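Local coordinates for centrosomal protein of 104 kDa (Homo sapiens, PDB 5LPH) that binds tubulin and is required for ciliogenesis and for structural integrity at the ciliary tip, the part given here being its TOG domain, at residues T147-S152 against V158-F163; R140-L145 against Q177-Y182; F95-A100 against L113-M118. All blocks are in the same frame, centred on the assembly; numbering follows the deposited sequence. Where two conformers were deposited one is given.

Contact 1 of 3, residues T147-S152 against V158-F163; sequences TRTGDS and VTAANF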
loop_
_atom_site.group_PDB
_atom_site.type_symbol
_atom_site.label_atom_id
_atom_site.label_comp_id
_atom_site.label_asym_id
_atom_site.label_seq_id
_atom_site.Cartn_x
_atom_site.Cartn_y
_atom_site.Cartn_z
ATOM N N THR A 147 6.548 0.675 1.561
ATOM C CA THR A 147 7.926 0.893 2.032
ATOM C C THR A 147 7.966 1.589 3.403
ATOM O O THR A 147 8.804 1.241 4.232
ATOM C CB THR A 147 8.802 1.685 1.037
ATOM O OG1 THR A 147 8.157 2.913 0.700
ATOM C CG2 THR A 147 9.065 0.874 -0.222
ATOM N N ARG A 148 7.049 2.530 3.649
ATOM C CA ARG A 148 6.942 3.187 4.963
ATOM C C ARG A 148 6.440 2.280 6.101
ATOM O O ARG A 148 6.582 2.647 7.272
ATOM C CB ARG A 148 6.058 4.449 4.908
ATOM C CG ARG A 148 6.500 5.573 3.968
ATOM C CD ARG A 148 7.975 5.954 4.048
ATOM N NE ARG A 148 8.419 6.416 5.369
ATOM C CZ ARG A 148 8.304 7.657 5.858
ATOM N NH1 ARG A 148 7.717 8.635 5.173
ATOM N NH2 ARG A 148 8.779 7.925 7.070
ATOM N N THR A 149 5.844 1.125 5.783
ATOM C CA THR A 149 5.519 0.127 6.810
ATOM C C THR A 149 6.757 -0.659 7.285
ATOM O O THR A 149 6.648 -1.457 8.212
ATOM C CB THR A 149 4.413 -0.865 6.372
ATOM O OG1 THR A 149 4.867 -1.664 5.277
ATOM C CG2 THR A 149 3.132 -0.152 5.972
ATOM N N GLY A 150 7.909 -0.465 6.639
ATOM C CA GLY A 150 9.200 -0.914 7.172
ATOM C C GLY A 150 10.032 0.163 7.867
ATOM O O GLY A 150 11.233 -0.013 8.041
ATOM N N ASP A 151 9.401 1.262 8.286
ATOM C CA ASP A 151 10.100 2.369 8.954
ATOM C C ASP A 151 10.582 1.940 10.343
ATOM O O ASP A 151 10.040 0.997 10.928
ATOM C CB ASP A 151 9.163 3.585 9.082
ATOM C CG ASP A 151 9.909 4.900 9.245
ATOM O OD1 ASP A 151 10.334 5.468 8.215
ATOM O OD2 ASP A 151 10.038 5.383 10.392
ATOM N N SER A 152 11.596 2.632 10.862
ATOM C CA SER A 152 12.114 2.362 12.213
ATOM C C SER A 152 11.130 2.812 13.303
ATOM O O SER A 152 11.105 2.223 14.381
ATOM C CB SER A 152 13.475 3.036 12.432
ATOM O OG SER A 152 14.359 2.756 11.360
ATOM N N VAL A 158 2.389 1.908 11.878
ATOM C CA VAL A 158 0.951 1.773 12.157
ATOM C C VAL A 158 0.103 2.755 11.328
ATOM O O VAL A 158 -0.948 2.383 10.809
ATOM C CB VAL A 158 0.642 1.950 13.674
ATOM C CG1 VAL A 158 -0.861 2.030 13.948
ATOM C CG2 VAL A 158 1.250 0.815 14.492
ATOM N N THR A 159 0.546 4.008 11.213
ATOM C CA THR A 159 -0.186 5.012 10.417
ATOM C C THR A 159 -0.245 4.610 8.941
ATOM O O THR A 159 -1.298 4.701 8.311
ATOM C CB THR A 159 0.447 6.418 10.543
ATOM O OG1 THR A 159 0.521 6.782 11.920
ATOM C CG2 THR A 159 -0.371 7.474 9.798
ATOM N N ALA A 160 0.893 4.178 8.404
ATOM C CA ALA A 160 0.978 3.724 7.023
ATOM C C ALA A 160 0.092 2.497 6.779
ATOM O O ALA A 160 -0.690 2.481 5.823
ATOM C CB ALA A 160 2.417 3.414 6.652
ATOM N N ALA A 161 0.185 1.505 7.665
ATOM C CA ALA A 161 -0.604 0.275 7.542
ATOM C C ALA A 161 -2.102 0.535 7.668
ATOM O O ALA A 161 -2.890 0.038 6.860
ATOM C CB ALA A 161 -0.161 -0.763 8.562
ATOM N N ASN A 162 -2.499 1.320 8.663
ATOM C CA ASN A 162 -3.913 1.693 8.814
ATOM C C ASN A 162 -4.474 2.410 7.577
ATOM O O ASN A 162 -5.617 2.152 7.191
ATOM C CB ASN A 162 -4.135 2.556 10.066
ATOM C CG ASN A 162 -4.069 1.754 11.362
ATOM O OD1 ASN A 162 -4.164 0.525 11.371
ATOM N ND2 ASN A 162 -3.933 2.462 12.475
ATOM N N PHE A 163 -3.680 3.289 6.951
ATOM C CA PHE A 163 -4.132 3.983 5.736
ATOM C C PHE A 163 -4.340 3.023 4.559
ATOM O O PHE A 163 -5.294 3.185 3.801
ATOM C CB PHE A 163 -3.176 5.107 5.312
ATOM C CG PHE A 163 -3.730 5.985 4.205
ATOM C CD1 PHE A 163 -4.566 7.063 4.490
ATOM C CD2 PHE A 163 -3.449 5.710 2.874
ATOM C CE1 PHE A 163 -5.086 7.853 3.468
ATOM C CE2 PHE A 163 -3.964 6.496 1.849
ATOM C CZ PHE A 163 -4.787 7.568 2.141
#

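Contact 2 of 3, residues R140-L145 against Q177-Y182; sequences RTIPVL and QIIPSY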
loop_
_atom_site.group_PDB
_atom_site.type_symbol
_atom_site.label_atom_id
_atom_site.label_comp_id
_atom_site.label_asym_id
_atom_site.label_seq_id
_atom_site.Cartn_x
_atom_site.Cartn_y
_atom_site.Cartn_z
ATOM N N ARG A 140 0.280 4.389 -8.068
ATOM C CA ARG A 140 1.424 5.282 -7.850
ATOM C C ARG A 140 1.787 5.505 -6.385
ATOM O O ARG A 140 2.917 5.906 -6.115
ATOM C CB ARG A 140 1.177 6.642 -8.516
ATOM C CG ARG A 140 1.009 6.605 -10.030
ATOM C CD ARG A 140 2.224 6.038 -10.742
ATOM N NE ARG A 140 3.420 6.863 -10.572
ATOM C CZ ARG A 140 4.672 6.465 -10.812
ATOM N NH1 ARG A 140 4.944 5.222 -11.212
ATOM N NH2 ARG A 140 5.673 7.320 -10.643
ATOM N N THR A 141 0.854 5.261 -5.456
ATOM C CA THR A 141 1.060 5.560 -4.031
ATOM C C THR A 141 1.209 4.345 -3.123
ATOM O O THR A 141 2.015 4.391 -2.194
ATOM C CB THR A 141 -0.067 6.441 -3.466
ATOM O OG1 THR A 141 -1.324 5.770 -3.587
ATOM C CG2 THR A 141 -0.118 7.768 -4.201
ATOM N N ILE A 142 0.453 3.271 -3.368
ATOM C CA ILE A 142 0.457 2.127 -2.438
ATOM C C ILE A 142 1.834 1.458 -2.281
ATOM O O ILE A 142 2.225 1.158 -1.154
ATOM C CB ILE A 142 -0.681 1.074 -2.715
ATOM C CG1 ILE A 142 -0.717 -0.041 -1.661
ATOM C CG2 ILE A 142 -0.519 0.301 -4.012
ATOM C CD1 ILE A 142 -0.928 0.420 -0.252
ATOM N N PRO A 143 2.586 1.252 -3.389
ATOM C CA PRO A 143 3.915 0.641 -3.223
ATOM C C PRO A 143 4.886 1.486 -2.384
ATOM O O PRO A 143 5.681 0.939 -1.621
ATOM C CB PRO A 143 4.429 0.504 -4.666
ATOM C CG PRO A 143 3.221 0.621 -5.528
ATOM C CD PRO A 143 2.344 1.593 -4.803
ATOM N N VAL A 144 4.797 2.804 -2.521
ATOM C CA VAL A 144 5.643 3.720 -1.761
ATOM C C VAL A 144 5.193 3.738 -0.298
ATOM O O VAL A 144 6.015 3.813 0.616
ATOM C CB VAL A 144 5.602 5.145 -2.351
ATOM C CG1 VAL A 144 6.519 6.071 -1.570
ATOM C CG2 VAL A 144 6.023 5.120 -3.817
ATOM N N LEU A 145 3.884 3.661 -0.090
ATOM C CA LEU A 145 3.320 3.592 1.250
ATOM C C LEU A 145 3.686 2.288 1.972
ATOM O O LEU A 145 3.910 2.301 3.183
ATOM C CB LEU A 145 1.805 3.775 1.180
ATOM C CG LEU A 145 1.058 4.274 2.413
ATOM C CD1 LEU A 145 1.718 5.461 3.102
ATOM C CD2 LEU A 145 -0.349 4.649 2.001
ATOM N N GLN A 177 -9.531 -4.515 -7.041
ATOM C CA GLN A 177 -8.725 -5.675 -6.622
ATOM C C GLN A 177 -7.203 -5.468 -6.691
ATOM O O GLN A 177 -6.437 -6.434 -6.799
ATOM C CB GLN A 177 -9.111 -6.930 -7.424
ATOM C CG GLN A 177 -10.597 -7.250 -7.436
ATOM C CD GLN A 177 -10.919 -8.532 -8.189
ATOM O OE1 GLN A 177 -10.021 -9.261 -8.623
ATOM N NE2 GLN A 177 -12.211 -8.811 -8.353
ATOM N N ILE A 178 -6.764 -4.219 -6.583
ATOM C CA ILE A 178 -5.356 -3.870 -6.776
ATOM C C ILE A 178 -4.527 -4.126 -5.513
ATOM O O ILE A 178 -3.439 -4.702 -5.595
ATOM C CB ILE A 178 -5.212 -2.395 -7.229
ATOM C CG1 ILE A 178 -5.814 -2.214 -8.628
ATOM C CG2 ILE A 178 -3.753 -1.957 -7.238
ATOM C CD1 ILE A 178 -6.129 -0.774 -8.970
ATOM N N ILE A 179 -5.028 -3.687 -4.358
ATOM C CA ILE A 179 -4.236 -3.704 -3.116
ATOM C C ILE A 179 -3.878 -5.118 -2.649
ATOM O O ILE A 179 -2.725 -5.350 -2.282
ATOM C CB ILE A 179 -4.871 -2.831 -1.994
ATOM C CG1 ILE A 179 -4.661 -1.352 -2.354
ATOM C CG2 ILE A 179 -4.262 -3.130 -0.622
ATOM C CD1 ILE A 179 -5.460 -0.359 -1.538
ATOM N N PRO A 180 -4.847 -6.061 -2.663
ATOM C CA PRO A 180 -4.508 -7.452 -2.347
ATOM C C PRO A 180 -3.351 -8.027 -3.164
ATOM O O PRO A 180 -2.557 -8.797 -2.635
ATOM C CB PRO A 180 -5.814 -8.189 -2.635
ATOM C CG PRO A 180 -6.852 -7.197 -2.237
ATOM C CD PRO A 180 -6.311 -5.872 -2.706
ATOM N N SER A 181 -3.244 -7.631 -4.428
ATOM C CA SER A 181 -2.163 -8.090 -5.297
ATOM C C SER A 181 -0.763 -7.635 -4.866
ATOM O O SER A 181 0.209 -8.334 -5.131
ATOM C CB SER A 181 -2.438 -7.663 -6.739
ATOM O OG SER A 181 -1.365 -8.019 -7.585
ATOM N N TYR A 182 -0.659 -6.470 -4.228
ATOM C CA TYR A 182 0.610 -6.020 -3.637
ATOM C C TYR A 182 0.962 -6.793 -2.376
ATOM O O TYR A 182 2.137 -7.050 -2.121
ATOM C CB TYR A 182 0.587 -4.522 -3.308
ATOM C CG TYR A 182 0.572 -3.665 -4.536
ATOM C CD1 TYR A 182 1.677 -3.615 -5.386
ATOM C CD2 TYR A 182 -0.551 -2.916 -4.870
ATOM C CE1 TYR A 182 1.662 -2.833 -6.529
ATOM C CE2 TYR A 182 -0.572 -2.140 -6.014
ATOM C CZ TYR A 182 0.533 -2.098 -6.833
ATOM O OH TYR A 182 0.488 -1.306 -7.945
#

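Contact 3 of 3, residues F95-A100 against L113-M118; sequences FLVRRA and LKLLKM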
loop_
_atom_site.group_PDB
_atom_site.type_symbol
_atom_site.label_atom_id
_atom_site.label_comp_id
_atom_site.label_asym_id
_atom_site.label_seq_id
_atom_site.Cartn_x
_atom_site.Cartn_y
_atom_site.Cartn_z
ATOM N N PHE A 95 1.664 12.929 -8.305
ATOM C CA PHE A 95 3.131 12.999 -8.400
ATOM C C PHE A 95 3.759 13.596 -7.123
ATOM O O PHE A 95 4.756 13.077 -6.621
ATOM C CB PHE A 95 3.561 13.779 -9.661
ATOM C CG PHE A 95 5.037 14.076 -9.726
ATOM C CD1 PHE A 95 5.546 15.259 -9.200
ATOM C CD2 PHE A 95 5.917 13.182 -10.320
ATOM C CE1 PHE A 95 6.903 15.537 -9.251
ATOM C CE2 PHE A 95 7.278 13.455 -10.380
ATOM C CZ PHE A 95 7.770 14.636 -9.842
ATOM N N LEU A 96 3.172 14.677 -6.610
ATOM C CA LEU A 96 3.648 15.306 -5.371
ATOM C C LEU A 96 3.329 14.487 -4.114
ATOM O O LEU A 96 4.162 14.410 -3.214
ATOM C CB LEU A 96 3.108 16.735 -5.233
ATOM C CG LEU A 96 3.655 17.772 -6.221
ATOM C CD1 LEU A 96 3.010 19.115 -5.949
ATOM C CD2 LEU A 96 5.171 17.903 -6.150
ATOM N N VAL A 97 2.141 13.880 -4.058
ATOM C CA VAL A 97 1.780 12.971 -2.958
ATOM C C VAL A 97 2.781 11.825 -2.841
ATOM O O VAL A 97 3.258 11.517 -1.751
ATOM C CB VAL A 97 0.342 12.423 -3.124
ATOM C CG1 VAL A 97 0.092 11.166 -2.288
ATOM C CG2 VAL A 97 -0.661 13.505 -2.758
ATOM N N ARG A 98 3.117 11.225 -3.975
ATOM C CA ARG A 98 4.066 10.111 -4.031
ATOM C C ARG A 98 5.420 10.426 -3.379
ATOM O O ARG A 98 5.979 9.593 -2.674
ATOM C CB ARG A 98 4.265 9.684 -5.490
ATOM C CG ARG A 98 5.135 8.462 -5.708
ATOM C CD ARG A 98 5.290 8.186 -7.190
ATOM N NE ARG A 98 6.433 7.316 -7.468
ATOM C CZ ARG A 98 6.406 5.983 -7.491
ATOM N NH1 ARG A 98 5.284 5.303 -7.242
ATOM N NH2 ARG A 98 7.521 5.312 -7.770
ATOM N N ARG A 99 5.952 11.615 -3.630
ATOM C CA ARG A 99 7.238 12.004 -3.042
ATOM C C ARG A 99 7.082 12.379 -1.554
ATOM O O ARG A 99 7.906 11.982 -0.727
ATOM C CB ARG A 99 7.941 13.047 -3.916
ATOM C CG ARG A 99 7.358 14.439 -3.973
ATOM C CD ARG A 99 8.299 15.387 -4.700
ATOM N NE ARG A 99 9.344 15.953 -3.830
ATOM C CZ ARG A 99 10.638 15.602 -3.803
ATOM N NH1 ARG A 99 11.143 14.660 -4.603
ATOM N NH2 ARG A 99 11.456 16.226 -2.954
ATOM N N ALA A 100 5.976 13.038 -1.211
ATOM C CA ALA A 100 5.683 13.408 0.177
ATOM C C ALA A 100 5.387 12.224 1.113
ATOM O O ALA A 100 5.550 12.353 2.328
ATOM C CB ALA A 100 4.539 14.404 0.228
ATOM N N LEU A 113 -1.233 11.990 3.122
ATOM C CA LEU A 113 -2.304 10.991 3.251
ATOM C C LEU A 113 -3.693 11.635 3.230
ATOM O O LEU A 113 -4.612 11.113 2.607
ATOM C CB LEU A 113 -2.124 10.141 4.518
ATOM C CG LEU A 113 -0.826 9.334 4.641
ATOM C CD1 LEU A 113 -0.856 8.462 5.886
ATOM C CD2 LEU A 113 -0.573 8.478 3.412
ATOM N N LYS A 114 -3.832 12.772 3.901
ATOM C CA LYS A 114 -5.066 13.562 3.876
ATOM C C LYS A 114 -5.417 14.000 2.443
ATOM O O LYS A 114 -6.567 13.888 2.018
ATOM C CB LYS A 114 -4.906 14.776 4.795
ATOM C CG LYS A 114 -6.084 15.733 4.854
ATOM C CD LYS A 114 -5.732 16.964 5.681
ATOM C CE LYS A 114 -6.781 18.059 5.546
ATOM N NZ LYS A 114 -8.044 17.699 6.247
ATOM N N LEU A 115 -4.421 14.492 1.712
ATOM C CA LEU A 115 -4.589 14.866 0.306
ATOM C C LEU A 115 -4.974 13.653 -0.554
ATOM O O LEU A 115 -5.878 13.739 -1.380
ATOM C CB LEU A 115 -3.301 15.508 -0.230
ATOM C CG LEU A 115 -3.238 15.916 -1.706
ATOM C CD1 LEU A 115 -4.387 16.835 -2.072
ATOM C CD2 LEU A 115 -1.912 16.592 -2.023
ATOM N N LEU A 116 -4.277 12.536 -0.359
ATOM C CA LEU A 116 -4.529 11.314 -1.125
ATOM C C LEU A 116 -5.948 10.816 -0.904
ATOM O O LEU A 116 -6.645 10.498 -1.866
ATOM C CB LEU A 116 -3.523 10.216 -0.750
ATOM C CG LEU A 116 -3.558 8.908 -1.549
ATOM C CD1 LEU A 116 -3.558 9.140 -3.053
ATOM C CD2 LEU A 116 -2.387 8.021 -1.150
ATOM N N LYS A 117 -6.370 10.777 0.358
ATOM C CA LYS A 117 -7.731 10.377 0.704
ATOM C C LYS A 117 -8.788 11.290 0.064
ATOM O O LYS A 117 -9.799 10.803 -0.441
ATOM C CB LYS A 117 -7.920 10.311 2.225
ATOM C CG LYS A 117 -9.354 10.033 2.653
ATOM C CD LYS A 117 -9.458 9.552 4.088
ATOM C CE LYS A 117 -10.920 9.432 4.494
ATOM N NZ LYS A 117 -11.075 9.058 5.923
HETATM N N MSE A 118 -8.548 12.599 0.068
HETATM C CA MSE A 118 -9.479 13.560 -0.544
HETATM C C MSE A 118 -9.592 13.333 -2.033
HETATM O O MSE A 118 -10.677 13.433 -2.594
HETATM C CB MSE A 118 -9.052 15.003 -0.256
HETATM C CG MSE A 118 -9.988 16.036 -0.903
HETATM SE SE MSE A 118 -9.315 16.467 -2.710
HETATM C CE MSE A 118 -7.845 17.517 -1.951
#

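Contact 1 of 3, residues T147-S152 against V158-F163
Ala160 points its methyl toward the turn that follows helix 131-147, and two side chains of that turn settle on it. The closer is Thr149, whose CG2 lies 3.7 Å from Ala160 CB; the other is Arg148, which offers only its CB, 4.2 Å from the same methyl, before its chain bends off elsewhere. One residue on, Ala161 receives the same threonine methyl, with Thr149 CG2 3.8 Å from Ala161 N and 4.2 Å from Ala161 CB. Thr149 can serve both alanines because CG2 stands trans to its own carbonyl carbon (OG1 at chi1 65°), while OG1 bonds back to Leu146 O. Nearly a turn further on, Phe163 packs on Leu113 and Leu116 of helix 106-126.

The end of Arg148 is busy outside this interface. NH1 bonds to Ile101 O, Phe109 makes a cation-pi contact, and NH2 forms a salt bridge to Asp151 OD1 at 3.1 Å, the carboxylate oxygen lying in the guanidinium plane but approached from above the carboxylate. Within HEAT repeat 1, the helix-to-helix turn closes on aliphatic carbons: the buried seam contains no hydrogen bond of its own, and the polar groups of Thr149 and Arg148 are paired away from it.

Contact 2 of 3, residues R140-L145 against Q177-Y182
With chi1 at -175°, Ile142 sends CG1 opposite its own amide nitrogen and over to Ile179, while its CG2 branch, wedged between the backbone N and the carbonyl carbon, is directed to the ring of Tyr182. Tyr182 answers with chi1 at -69°, its ring trans to the carbonyl carbon and directed toward helix 131-147. The contact joins the first helix of HEAT repeat 1 to the short helix 178-183 that begins at its end, in this all-helical TOG domain; the local axes pass 10.8 Å apart at an angle of 31°, and the gap is filled by Ile142, Pro143, Ile179 and Tyr182.

Everything across the interface is apolar. Ile142 CG1 meets Ile179 CG1 at 4.2 Å, and Ile142 also packs against Ile164 and Met167 of helix 154-169. The side chains of Ile142 and Tyr182 cross obliquely; the modelled approach is too short to be trusted in detail. Glu139 and Leu146 add further contacts to the ring from helix 131-147. A serine in place of Tyr182 would probably open a gap beside Ile142 and leave the ring of Pro143 without its partner. Pro143, which has no N-H to give at the kink of its helix, places CG 3.9 Å from Tyr182 CE1 and 4.1 Å from Tyr182 OH.

Contact 3 of 3, residues F95-A100 against L113-M118
Val97 is the single residue through which the 95-100 segment meets Leu115 and Leu116, and it splits its two methyls between them. The contact lies inside a helical hairpin: helix 83-100 turns through a short connection into helix 106-126, the kind of paired-helix unit from which HEAT-type TOG domains are stacked. The backbones draw near at the same place, with Val97 CA 6.8 Å from Leu116 CA.

Between the two segments the contact is wholly apolar. Val97 CG2 meets Leu115 at the leucine's branched end, 3.4 Å from CD2, which is closer than two methyls normally sit, and 3.7 Å from Leu115 CG. The two side chains cross at a slant. Leu116, by contrast, lies nearly at right angles to the valine and takes up its other methyl. With chi1 of 162° in Val97, CG1 is trans to the backbone N and CG2 trans to the carbonyl carbon, so the valine fork spans two successive leucines of the facing helix. All three of these side chains are buried. Thr141 of helix 131-147 touches both Val97 and Leu116, and Leu67 of helix 60-76 packs on Leu115, so neighbouring helices enclose the hairpin core.

Charged and polar ends point elsewhere. Arg99 makes a cation-pi contact with Tyr56 of helix 49-56, and Lys117 NZ forms a salt bridge with Glu166 of helix 154-169. In the backbone, Ala100 N bonds to Leu96 O at 3.0 Å, and Lys117 N to Leu113 O, the regular helical bonds of the two partners; none passes between them. The seam is completed where Val97 CG1 rests 4.0 Å from Leu116 CB and 4.2 Å from Leu116 CD2.

The three contacts sit in one region of the helical array: the centres of contact 1 and contact 2 are about 13 Å apart, those of contact 2 and contact 3 about 14 Å, and those of contact 1 and contact 3 about 15 Å. Contact 3 comes first in the sequence; the residues of contact 1 fall between the two segments of contact 2. Phe163 ties contact 1 to both others: its CD2 reaches Leu145 CD2 at 3.4 Å, and its CE2 comes within 3.7 Å of Leu116 CD2. Contacts 2 and 3 are also joined by a polar link, a probable hydrogen bond of 2.7 Å from Arg98 NH1 to Arg140 O. Together they link helices 83-100, 106-126, 131-147, 154-169 and 178-183.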